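PDB 2GNP: transcriptional regulator from Streptococcus pneumoniae, which probably regulates transcription in response to a sugar or sugar-derived effector bound by its Rossmann-like putative sugar-binding domain. Local coordinates for residues R42-A47 against L69-D74; D133-S138 against R209-S214; I158-N163 against G230-S235. All coordinates share one frame; numbering follows the deposited sequence.

Overall arrangement
The three contacts all lie in the Rossmann-like putative sugar-binding domain, whose mixed, mainly parallel sheet is flanked by helices. Contact 1, first along the chain, joins helices 36-54 and 67-75 and is complete before the others begin. The segments of contacts 2 and 3 then alternate: 133-138, 158-163, 209-214, 230-235. Contact 3 links the end of strand 153-160 to the 3-10 turn leading into helix 234-242; its centre is about 19 Å from that of contact 1, which rests against the neighbouring strand 223-227. Contact 2, between helix 129-136 and the loop before helix 215-218, lies peripherally, its centre about 30 Å from that of contact 1 and about 26 Å from that of contact 3. The alternation means that residues far apart in sequence meet within one domain.

Contact 1 of 3, residues R42-A47 against L69-D74; sequences RISQVA and LSNLVD
Ser44 and Ala47 on helix 36-54 meet Asn71 and Leu72 on helix 67-75, two helices of the Rossmann-like domain; helix 67-75 connects parallel strands 60-63 and 85-88 in a beta-alpha-beta crossover. The axes of the two short segments cross at -64° and approach to 8.2 Å. The small side chains of Ser44 and Ala47 let the backbones come close: the CA atoms of Ser44 and Leu72 are 4.6 Å apart.

The tight part is buried. Ser44 OG meets Asn71 CB at 3.2 Å, and Ser44 CB lies against the backbone carbonyl of Asn71, 3.7 Å from its O. Toward the sheet, the CB of Ala47 touches the CD2 branch of Leu72 at 3.8 Å, and both side chains also rest on Val227 of strand 223-227, so Leu72 packs between Ala47 of helix 36-54 and Val227 of the sheet. The unusual chi1 of Leu72, 97°, accompanies this placing of CD2, possibly at some cost in strain.

The looser side is the outer part of Asn71 beyond CB, which is partly exposed. No hydrogen bond joins the segments. Instead the Ser44 hydroxyl, beside its own backbone N (chi1 -62°), hydrogen-bonds the carbonyl O of Ser40 one turn earlier, a common way for a serine to bury its polar group within a helix. The nearest approach of Leu72 to Ser44 is CB to the carbonyl O, 4.0 Å.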
ATOM      1  N   ARG A  42      -1.902 -18.197   0.842  1.00 19.46           N
ATOM      2  CA  ARG A  42      -1.181 -18.450  -0.401  1.00 19.56           C
ATOM      3  C   ARG A  42      -0.595 -17.150  -0.931  1.00 17.83           C
ATOM      4  O   ARG A  42       0.552 -17.128  -1.343  1.00 19.18           O
ATOM      5  CB  ARG A  42      -2.117 -19.044  -1.430  1.00 19.40           C
ATOM      6  CG  ARG A  42      -1.377 -19.753  -2.599  1.00 23.92           C
ATOM      7  CD  ARG A  42      -2.206 -20.974  -3.161  1.00 28.75           C
ATOM      8  NE  ARG A  42      -3.462 -20.486  -3.631  1.00 33.99           N
ATOM      9  CZ  ARG A  42      -4.654 -20.978  -3.373  1.00 28.78           C
ATOM     10  NH1 ARG A  42      -4.860 -22.126  -2.674  1.00 27.95           N
ATOM     11  NH2 ARG A  42      -5.651 -20.309  -3.865  1.00 25.93           N
ATOM     12  N   ILE A  43      -1.402 -16.091  -0.860  1.00 18.03           N
ATOM     13  CA  ILE A  43      -0.995 -14.776  -1.343  1.00 18.38           C
ATOM     14  C   ILE A  43       0.106 -14.264  -0.412  1.00 17.77           C
ATOM     15  O   ILE A  43       1.135 -13.783  -0.876  1.00 18.32           O
ATOM     16  CB  ILE A  43      -2.193 -13.802  -1.397  1.00 18.38           C
ATOM     17  CG1 ILE A  43      -3.181 -14.219  -2.498  1.00 20.09           C
ATOM     18  CG2 ILE A  43      -1.718 -12.351  -1.602  1.00 20.66           C
ATOM     19  CD1 ILE A  43      -4.501 -13.496  -2.436  1.00 23.21           C
ATOM     20  N   SER A  44      -0.115 -14.401   0.881  1.00 16.86           N
ATOM     21  CA  SER A  44       0.856 -13.911   1.873  1.00 17.19           C
ATOM     22  C   SER A  44       2.202 -14.580   1.767  1.00 18.25           C
ATOM     23  O   SER A  44       3.240 -13.929   1.984  1.00 17.99           O
ATOM     24  CB  SER A  44       0.323 -14.052   3.304  1.00 16.26           C
ATOM     25  OG  SER A  44      -0.828 -13.291   3.500  1.00 18.90           O
ATOM     26  N   GLN A  45       2.236 -15.894   1.478  1.00 19.10           N
ATOM     27  CA  GLN A  45       3.524 -16.591   1.376  1.00 20.65           C
ATOM     28  C   GLN A  45       4.313 -16.138   0.150  1.00 19.62           C
ATOM     29  O   GLN A  45       5.525 -15.996   0.183  1.00 20.32           O
ATOM     30  CB  GLN A  45       3.286 -18.123   1.358  1.00 21.93           C
ATOM     31  CG  GLN A  45       4.549 -18.902   1.396  1.00 26.89           C
ATOM     32  CD  GLN A  45       5.359 -18.636   2.677  1.00 31.00           C
ATOM     33  OE1 GLN A  45       6.494 -18.177   2.603  1.00 37.67           O
ATOM     34  NE2 GLN A  45       4.763 -18.885   3.834  1.00 31.25           N
ATOM     35  N   VAL A  46       3.595 -15.927  -0.961  1.00 18.39           N
ATOM     36  CA  VAL A  46       4.237 -15.490  -2.188  1.00 18.28           C
ATOM     37  C   VAL A  46       4.841 -14.118  -1.895  1.00 17.08           C
ATOM     38  O   VAL A  46       6.042 -13.887  -2.140  1.00 17.56           O
ATOM     39  CB  VAL A  46       3.254 -15.452  -3.326  1.00 18.05           C
ATOM     40  CG1 VAL A  46       3.839 -14.650  -4.530  1.00 18.92           C
ATOM     41  CG2 VAL A  46       2.864 -16.923  -3.739  1.00 17.57           C
ATOM     42  N   ALA A  47       4.045 -13.289  -1.227  1.00 16.88           N
ATOM     43  CA  ALA A  47       4.425 -11.870  -0.968  1.00 17.15           C
ATOM     44  C   ALA A  47       5.627 -11.840  -0.045  1.00 16.78           C
ATOM     45  O   ALA A  47       6.562 -11.077  -0.261  1.00 15.19           O
ATOM     46  CB  ALA A  47       3.266 -11.084  -0.378  1.00 16.24           C
ATOM     47  N   LEU A  69      -0.533  -6.507   4.870  1.00 16.06           N
ATOM     48  CA  LEU A  69       0.871  -6.359   5.250  1.00 15.74           C
ATOM     49  C   LEU A  69       1.152  -7.194   6.491  1.00 14.70           C
ATOM     50  O   LEU A  69       2.194  -7.867   6.584  1.00 14.81           O
ATOM     51  CB  LEU A  69       1.212  -4.883   5.464  1.00 13.92           C
ATOM     52  CG  LEU A  69       1.174  -4.074   4.177  1.00 16.96           C
ATOM     53  CD1 LEU A  69       1.918  -2.751   4.378  1.00 17.79           C
ATOM     54  CD2 LEU A  69       1.552  -4.876   2.933  1.00 17.32           C
ATOM     55  N   SER A  70       0.236  -7.133   7.454  1.00 16.61           N
ATOM     56  CA  SER A  70       0.425  -7.913   8.690  1.00 16.69           C
ATOM     57  C   SER A  70       0.561  -9.393   8.338  1.00 17.49           C
ATOM     58  O   SER A  70       1.420 -10.110   8.850  1.00 15.65           O
ATOM     59  CB  SER A  70      -0.716  -7.665   9.655  1.00 17.75           C
ATOM     60  OG  SER A  70      -0.545  -8.481  10.823  1.00 17.91           O
ATOM     61  N   ASN A  71      -0.285  -9.844   7.422  1.00 17.74           N
ATOM     62  CA  ASN A  71      -0.273 -11.262   7.016  1.00 18.32           C
ATOM     63  C   ASN A  71       1.050 -11.673   6.357  1.00 19.09           C
ATOM     64  O   ASN A  71       1.527 -12.793   6.512  1.00 19.58           O
ATOM     65  CB  ASN A  71      -1.475 -11.538   6.103  1.00 19.66           C
ATOM     66  CG  ASN A  71      -2.842 -11.457   6.829  1.00 21.89           C
ATOM     67  OD1 ASN A  71      -2.952 -11.482   8.091  1.00 22.83           O
ATOM     68  ND2 ASN A  71      -3.894 -11.405   6.030  1.00 21.16           N
ATOM     69  N   LEU A  72       1.679 -10.762   5.590  1.00 16.81           N
ATOM     70  CA  LEU A  72       2.922 -11.155   4.983  1.00 18.40           C
ATOM     71  C   LEU A  72       4.031 -11.098   6.017  1.00 16.81           C
ATOM     72  O   LEU A  72       4.875 -11.989   6.030  1.00 17.51           O
ATOM     73  CB  LEU A  72       3.204 -10.329   3.715  1.00 20.02           C
ATOM     74  CG  LEU A  72       4.087  -9.114   3.657  1.00 20.68           C
ATOM     75  CD1 LEU A  72       5.582  -9.407   4.012  1.00 16.41           C
ATOM     76  CD2 LEU A  72       3.940  -8.431   2.239  1.00 22.17           C
ATOM     77  N   VAL A  73       4.012 -10.065   6.869  1.00 15.41           N
ATOM     78  CA  VAL A  73       5.029  -9.933   7.911  1.00 14.84           C
ATOM     79  C   VAL A  73       5.060 -11.190   8.814  1.00 16.21           C
ATOM     80  O   VAL A  73       6.120 -11.692   9.186  1.00 17.41           O
ATOM     81  CB  VAL A  73       4.856  -8.645   8.751  1.00 15.29           C
ATOM     82  CG1 VAL A  73       5.883  -8.669   9.895  1.00 16.94           C
ATOM     83  CG2 VAL A  73       5.166  -7.428   7.847  1.00 11.90           C
ATOM     84  N   ASP A  74       3.897 -11.702   9.137  1.00 18.03           N
ATOM     85  CA  ASP A  74       3.820 -12.925   9.990  1.00 19.05           C
ATOM     86  C   ASP A  74       4.624 -14.082   9.355  1.00 19.50           C
ATOM     87  O   ASP A  74       5.279 -14.909  10.057  1.00 19.91           O
ATOM     88  CB  ASP A  74       2.375 -13.374  10.115  1.00 19.09           C
ATOM     89  CG  ASP A  74       1.566 -12.573  11.111  1.00 18.92           C
ATOM     90  OD1 ASP A  74       2.111 -11.756  11.869  1.00 22.20           O
ATOM     91  OD2 ASP A  74       0.326 -12.798  11.148  1.00 22.89           O
TER

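Contact 2 of 3, residues D133-S138 against R209-S214; sequences DGILQS and RTIAIS
Ile211 pushes its CD1 methyl between Ile135 and Leu136 at the end of helix 129-136; the packing across the contact is wholly apolar. Ile211 CD1 lies 3.9 Å from Leu136 CG and 4.0 Å from Ile135 CG2. The isoleucine side chains cross at about a right angle, whereas Leu136 and Ile211 run past each other in opposite directions. Ile211 keeps CG1 beside its backbone N (chi1 -58°), and the further bend at chi2, -57°, carries CD1 to the helix. Branched aliphatic residues suit this partly buried place, where no hydrogen bond crosses.

The loop carrying Ile211 is an irregular connection between helices 204-207 and 215-218 of the Rossmann-like domain, held by backbone hydrogen bonds of Ile211 with Ile124 and of Ile213 with Leu89.

Polar bonds stay within each side. The helix ends with the carbonyl O of Ile135 gripped twice, by Ser138 N at 3.1 Å and by Ser138 OG at 2.8 Å, the hydroxyl coming in 17° from the carbonyl plane. That same OG also bonds Phe141 N, making the serine a link between helix end and following turn. On the loop, Thr210 OG1 bonds the carbonyl O of Leu206.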
ATOM      1  N   ASP A 133       1.292  21.526   7.884  1.00 17.73           N
ATOM      2  CA  ASP A 133       2.571  22.126   7.511  1.00 19.72           C
ATOM      3  C   ASP A 133       3.535  22.353   8.696  1.00 19.20           C
ATOM      4  O   ASP A 133       4.743  22.194   8.537  1.00 19.55           O
ATOM      5  CB  ASP A 133       2.347  23.451   6.834  1.00 19.84           C
ATOM      6  CG  ASP A 133       1.778  23.321   5.457  1.00 21.87           C
ATOM      7  OD1 ASP A 133       1.829  22.239   4.831  1.00 23.63           O
ATOM      8  OD2 ASP A 133       1.336  24.385   4.960  1.00 26.09           O
ATOM      9  N   GLY A 134       2.989  22.712   9.850  1.00 18.67           N
ATOM     10  CA  GLY A 134       3.754  22.821  11.086  1.00 20.80           C
ATOM     11  C   GLY A 134       4.515  21.526  11.387  1.00 19.65           C
ATOM     12  O   GLY A 134       5.677  21.585  11.801  1.00 21.19           O
ATOM     13  N   ILE A 135       3.855  20.381  11.150  1.00 18.86           N
ATOM     14  CA  ILE A 135       4.511  19.049  11.331  1.00 17.03           C
ATOM     15  C   ILE A 135       5.472  18.800  10.162  1.00 16.96           C
ATOM     16  O   ILE A 135       6.666  18.514  10.348  1.00 16.05           O
ATOM     17  CB  ILE A 135       3.475  17.946  11.430  1.00 16.03           C
ATOM     18  CG1 ILE A 135       2.644  18.059  12.709  1.00 15.09           C
ATOM     19  CG2 ILE A 135       4.109  16.551  11.296  1.00 16.64           C
ATOM     20  CD1 ILE A 135       1.344  17.275  12.666  1.00 17.05           C
ATOM     21  N   LEU A 136       4.985  18.927   8.931  1.00 16.28           N
ATOM     22  CA  LEU A 136       5.815  18.531   7.800  1.00 16.84           C
ATOM     23  C   LEU A 136       7.098  19.342   7.647  1.00 18.08           C
ATOM     24  O   LEU A 136       8.119  18.809   7.188  1.00 18.97           O
ATOM     25  CB  LEU A 136       5.009  18.565   6.502  1.00 16.49           C
ATOM     26  CG  LEU A 136       3.831  17.567   6.418  1.00 18.04           C
ATOM     27  CD1 LEU A 136       3.051  17.972   5.138  1.00 15.60           C
ATOM     28  CD2 LEU A 136       4.275  16.121   6.293  1.00 13.88           C
ATOM     29  N   GLN A 137       7.013  20.633   7.999  1.00 19.05           N
ATOM     30  CA  GLN A 137       8.116  21.566   7.813  1.00 21.37           C
ATOM     31  C   GLN A 137       8.973  21.706   9.080  1.00 20.79           C
ATOM     32  O   GLN A 137       9.864  22.557   9.142  1.00 21.06           O
ATOM     33  CB  GLN A 137       7.545  22.930   7.402  1.00 22.67           C
ATOM     34  CG  GLN A 137       6.890  22.950   5.972  1.00 23.35           C
ATOM     35  CD  GLN A 137       6.112  24.294   5.639  1.00 26.71           C
ATOM     36  OE1 GLN A 137       5.546  24.434   4.552  1.00 35.47           O
ATOM     37  NE2 GLN A 137       6.102  25.259   6.580  1.00 31.37           N
ATOM     38  N   SER A 138       8.677  20.903  10.104  1.00 19.25           N
ATOM     39  CA  SER A 138       9.348  21.049  11.402  1.00 18.27           C
ATOM     40  C   SER A 138      10.798  20.565  11.376  1.00 16.92           C
ATOM     41  O   SER A 138      11.186  19.815  10.526  1.00 17.67           O
ATOM     42  CB  SER A 138       8.571  20.316  12.502  1.00 19.17           C
ATOM     43  OG  SER A 138       8.686  18.909  12.234  1.00 20.08           O
ATOM     44  N   ARG A 209      -3.694  18.176   4.272  1.00 15.58           N
ATOM     45  CA  ARG A 209      -3.851  18.001   5.694  1.00 16.23           C
ATOM     46  C   ARG A 209      -3.261  16.638   6.141  1.00 13.86           C
ATOM     47  O   ARG A 209      -3.341  16.312   7.326  1.00 15.12           O
ATOM     48  CB  ARG A 209      -5.337  17.990   6.123  1.00 17.01           C
ATOM     49  CG  ARG A 209      -6.019  19.352   6.240  1.00 21.86           C
ATOM     50  CD  ARG A 209      -7.561  19.231   6.097  1.00 18.22           C
ATOM     51  NE  ARG A 209      -8.223  18.231   6.946  1.00 22.73           N
ATOM     52  CZ  ARG A 209      -9.357  17.636   6.622  1.00 25.22           C
ATOM     53  NH1 ARG A 209      -9.918  17.896   5.449  1.00 23.64           N
ATOM     54  NH2 ARG A 209      -9.914  16.751   7.437  1.00 29.10           N
ATOM     55  N   THR A 210      -2.741  15.881   5.165  1.00 14.59           N
ATOM     56  CA  THR A 210      -2.395  14.457   5.419  1.00 13.61           C
ATOM     57  C   THR A 210      -0.869  14.307   5.657  1.00 13.51           C
ATOM     58  O   THR A 210      -0.044  14.853   4.917  1.00 12.90           O
ATOM     59  CB  THR A 210      -2.881  13.600   4.254  1.00 14.57           C
ATOM     60  OG1 THR A 210      -4.304  13.757   4.150  1.00 15.33           O
ATOM     61  CG2 THR A 210      -2.535  12.093   4.468  1.00 14.14           C
ATOM     62  N   ILE A 211      -0.551  13.544   6.725  1.00 12.69           N
ATOM     63  CA  ILE A 211       0.817  13.380   7.134  1.00 11.86           C
ATOM     64  C   ILE A 211       1.277  12.034   6.545  1.00 12.15           C
ATOM     65  O   ILE A 211       1.290  11.002   7.214  1.00 12.81           O
ATOM     66  CB  ILE A 211       1.011  13.407   8.677  1.00 13.26           C
ATOM     67  CG1 ILE A 211       0.480  14.722   9.270  1.00 13.77           C
ATOM     68  CG2 ILE A 211       2.522  13.279   8.994  1.00 11.48           C
ATOM     69  CD1 ILE A 211       1.097  15.962   8.684  1.00 15.44           C
ATOM     70  N   ALA A 212       1.588  12.050   5.264  1.00 11.68           N
ATOM     71  CA  ALA A 212       2.004  10.816   4.559  1.00 12.21           C
ATOM     72  C   ALA A 212       2.913  11.158   3.413  1.00 10.59           C
ATOM     73  O   ALA A 212       2.927  12.283   2.906  1.00 10.60           O
ATOM     74  CB  ALA A 212       0.758  10.121   3.986  1.00 11.99           C
ATOM     75  N   ILE A 213       3.660  10.162   2.954  1.00 10.24           N
ATOM     76  CA  ILE A 213       4.404  10.320   1.698  1.00 10.02           C
ATOM     77  C   ILE A 213       3.491  10.805   0.583  1.00 11.01           C
ATOM     78  O   ILE A 213       2.353  10.417   0.523  1.00 11.65           O
ATOM     79  CB  ILE A 213       5.119   9.017   1.306  1.00 11.02           C
ATOM     80  CG1 ILE A 213       6.133   9.216   0.190  1.00 12.21           C
ATOM     81  CG2 ILE A 213       4.121   7.873   0.989  1.00 11.26           C
ATOM     82  CD1 ILE A 213       6.971   7.899  -0.056  1.00 11.38           C
ATOM     83  N   SER A 214       4.000  11.697  -0.258  1.00 11.57           N
ATOM     84  CA  SER A 214       3.185  12.098  -1.433  1.00 12.73           C
ATOM     85  C   SER A 214       3.096  10.997  -2.483  1.00 13.18           C
ATOM     86  O   SER A 214       3.983  10.148  -2.591  1.00 12.59           O
ATOM     87  CB  SER A 214       3.787  13.355  -2.045  1.00 13.08           C
ATOM     88  OG  SER A 214       5.032  13.110  -2.693  1.00 13.59           O
TER

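Contact 3 of 3, residues I158-N163 against G230-S235; sequences IGDFSN and GDTKVS
Lys233 NZ donates to the carbonyl O of Ile158 at 2.8 Å, approaching nearly along the C=O axis (164°). The lysine chain is extended beyond CG, long enough to bring the ammonium group to the strand, and a water accepts from Ile158 N at 3.0 Å and, weakly, from NZ. The second bond across the contact runs from Thr232 OG1 to Asp160 OD1, 3.0 Å, with the hydroxyl above the carboxylate plane rather than in it.

The other carboxylate oxygen serves its own segment. Asp160 OD2 accepts from Ser162 N at 2.9 Å, closing an Asx turn, and from Ser162 OG at 2.7 Å, both donors coming from the same face. Aspartate thus suits its place by bonding with both oxygens, while Ser162, the N-cap of helix 163-167, also reaches Gly165 N with its OG.

Packing surrounds these bonds. Asp160 CB lies 3.1 Å from the carbonyl O of Thr232, and Lys233 CD and CE pass alongside Ile158 O. The apolar Ile158 side chain is buried against Ser236 and Val240 of helix 234-242. The arrangement belongs to the C-terminal ends of neighbouring parallel strands 153-160 and 223-227, where Rossmann-like domains commonly place their ligand sites, though a site here is only an inference.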
ATOM      1  N   ILE A 158      -3.705  -1.566  -0.462  1.00 12.32           N
ATOM      2  CA  ILE A 158      -4.549  -0.633  -1.243  1.00 13.85           C
ATOM      3  C   ILE A 158      -5.928  -0.745  -0.627  1.00 13.73           C
ATOM      4  O   ILE A 158      -6.473  -1.866  -0.498  1.00 14.49           O
ATOM      5  CB  ILE A 158      -4.604  -1.007  -2.758  1.00 13.47           C
ATOM      6  CG1 ILE A 158      -3.211  -0.791  -3.423  1.00 15.00           C
ATOM      7  CG2 ILE A 158      -5.722  -0.172  -3.479  1.00 12.82           C
ATOM      8  CD1 ILE A 158      -3.088  -1.429  -4.859  1.00 14.12           C
ATOM      9  N   GLY A 159      -6.498   0.404  -0.239  1.00 13.43           N
ATOM     10  CA  GLY A 159      -7.857   0.413   0.340  1.00 13.69           C
ATOM     11  C   GLY A 159      -8.912   0.802  -0.696  1.00 15.02           C
ATOM     12  O   GLY A 159      -8.603   1.417  -1.724  1.00 13.64           O
ATOM     13  N   ASP A 160     -10.146   0.355  -0.461  1.00 15.97           N
ATOM     14  CA  ASP A 160     -11.233   0.702  -1.369  1.00 17.66           C
ATOM     15  C   ASP A 160     -12.079   1.784  -0.701  1.00 18.08           C
ATOM     16  O   ASP A 160     -11.803   2.135   0.443  1.00 18.82           O
ATOM     17  CB  ASP A 160     -12.100  -0.538  -1.730  1.00 18.99           C
ATOM     18  CG  ASP A 160     -12.771  -1.157  -0.539  1.00 22.09           C
ATOM     19  OD1 ASP A 160     -12.449  -2.332  -0.204  1.00 28.79           O
ATOM     20  OD2 ASP A 160     -13.605  -0.492   0.097  1.00 23.65           O
ATOM     21  N   PHE A 161     -13.103   2.301  -1.387  1.00 17.84           N
ATOM     22  CA  PHE A 161     -13.905   3.365  -0.802  1.00 19.10           C
ATOM     23  C   PHE A 161     -15.354   2.908  -0.782  1.00 20.54           C
ATOM     24  O   PHE A 161     -16.278   3.725  -0.868  1.00 20.05           O
ATOM     25  CB  PHE A 161     -13.721   4.642  -1.593  1.00 19.99           C
ATOM     26  CG  PHE A 161     -14.038   5.884  -0.825  1.00 20.61           C
ATOM     27  CD1 PHE A 161     -15.057   6.723  -1.252  1.00 20.49           C
ATOM     28  CD2 PHE A 161     -13.336   6.212   0.326  1.00 21.09           C
ATOM     29  CE1 PHE A 161     -15.355   7.904  -0.521  1.00 19.69           C
ATOM     30  CE2 PHE A 161     -13.637   7.356   1.037  1.00 18.26           C
ATOM     31  CZ  PHE A 161     -14.638   8.209   0.597  1.00 21.36           C
ATOM     32  N   SER A 162     -15.495   1.572  -0.677  1.00 20.47           N
ATOM     33  CA  SER A 162     -16.780   0.941  -0.465  1.00 21.36           C
ATOM     34  C   SER A 162     -17.205   1.248   0.966  1.00 21.73           C
ATOM     35  O   SER A 162     -16.429   1.800   1.779  1.00 21.27           O
ATOM     36  CB  SER A 162     -16.682  -0.576  -0.648  1.00 21.73           C
ATOM     37  OG  SER A 162     -16.169  -1.154   0.550  1.00 23.11           O
ATOM     38  N   ASN A 163     -18.423   0.861   1.331  1.00 24.01           N
ATOM     39  CA  ASN A 163     -18.889   1.032   2.713  1.00 25.60           C
ATOM     40  C   ASN A 163     -17.901   0.463   3.752  1.00 25.85           C
ATOM     41  O   ASN A 163     -17.606   1.106   4.740  1.00 27.02           O
ATOM     42  CB  ASN A 163     -20.319   0.473   2.903  1.00 26.52           C
ATOM     43  CG  ASN A 163     -21.242   1.412   3.714  1.00 29.81           C
ATOM     44  OD1 ASN A 163     -22.345   1.724   3.308  1.00 27.93           O
ATOM     45  ND2 ASN A 163     -20.779   1.834   4.868  1.00 34.40           N
ATOM     46  N   GLY A 230      -9.338  -8.897  -3.974  1.00 16.95           N
ATOM     47  CA  GLY A 230     -10.744  -9.012  -3.548  1.00 18.12           C
ATOM     48  C   GLY A 230     -11.632  -8.247  -4.477  1.00 18.18           C
ATOM     49  O   GLY A 230     -11.213  -7.244  -5.065  1.00 17.64           O
ATOM     50  N   ASP A 231     -12.880  -8.688  -4.605  1.00 17.07           N
ATOM     51  CA  ASP A 231     -13.778  -7.991  -5.528  1.00 19.39           C
ATOM     52  C   ASP A 231     -13.969  -6.493  -5.210  1.00 18.46           C
ATOM     53  O   ASP A 231     -14.152  -5.700  -6.127  1.00 20.07           O
ATOM     54  CB  ASP A 231     -15.163  -8.663  -5.560  1.00 20.70           C
ATOM     55  CG  ASP A 231     -15.138 -10.036  -6.173  1.00 25.20           C
ATOM     56  OD1 ASP A 231     -16.202 -10.694  -6.036  1.00 32.24           O
ATOM     57  OD2 ASP A 231     -14.129 -10.472  -6.809  1.00 25.38           O
ATOM     58  N   THR A 232     -13.943  -6.098  -3.943  1.00 19.29           N
ATOM     59  CA  THR A 232     -14.243  -4.657  -3.605  1.00 19.49           C
ATOM     60  C   THR A 232     -13.021  -3.773  -3.934  1.00 19.39           C
ATOM     61  O   THR A 232     -13.103  -2.535  -3.898  1.00 20.34           O
ATOM     62  CB  THR A 232     -14.567  -4.443  -2.132  1.00 20.74           C
ATOM     63  OG1 THR A 232     -13.455  -4.870  -1.359  1.00 20.38           O
ATOM     64  CG2 THR A 232     -15.849  -5.237  -1.679  1.00 21.36           C
ATOM     65  N   LYS A 233     -11.913  -4.427  -4.231  1.00 16.07           N
ATOM     66  CA  LYS A 233     -10.690  -3.688  -4.577  1.00 17.21           C
ATOM     67  C   LYS A 233     -10.373  -3.538  -6.054  1.00 16.13           C
ATOM     68  O   LYS A 233      -9.322  -2.974  -6.388  1.00 15.46           O
ATOM     69  CB  LYS A 233      -9.521  -4.299  -3.830  1.00 16.83           C
ATOM     70  CG  LYS A 233      -9.606  -3.887  -2.386  1.00 19.47           C
ATOM     71  CD  LYS A 233      -8.461  -4.402  -1.613  1.00 22.02           C
ATOM     72  CE  LYS A 233      -8.721  -4.045  -0.135  1.00 21.94           C
ATOM     73  NZ  LYS A 233      -7.433  -4.281   0.507  1.00 21.25           N
ATOM     74  N   VAL A 234     -11.266  -3.996  -6.945  1.00 15.56           N
ATOM     75  CA  VAL A 234     -10.961  -4.009  -8.390  1.00 15.72           C
ATOM     76  C   VAL A 234     -10.801  -2.569  -8.912  1.00 16.16           C
ATOM     77  O   VAL A 234      -9.815  -2.276  -9.610  1.00 15.43           O
ATOM     78  CB  VAL A 234     -12.075  -4.711  -9.171  1.00 16.35           C
ATOM     79  CG1 VAL A 234     -11.948  -4.477 -10.702  1.00 16.94           C
ATOM     80  CG2 VAL A 234     -12.070  -6.187  -8.793  1.00 15.93           C
ATOM     81  N   SER A 235     -11.734  -1.674  -8.557  1.00 15.75           N
ATOM     82  CA  SER A 235     -11.640  -0.281  -9.055  1.00 15.73           C
ATOM     83  C   SER A 235     -10.365   0.409  -8.530  1.00 15.88           C
ATOM     84  O   SER A 235      -9.662   1.083  -9.290  1.00 14.38           O
ATOM     85  CB  SER A 235     -12.867   0.531  -8.664  1.00 16.41           C
ATOM     86  OG  SER A 235     -14.063  -0.028  -9.290  1.00 18.94           O
TER
HETATM   87  O   HOH W   1      -4.298  -4.379   0.381  1.00 15.07           O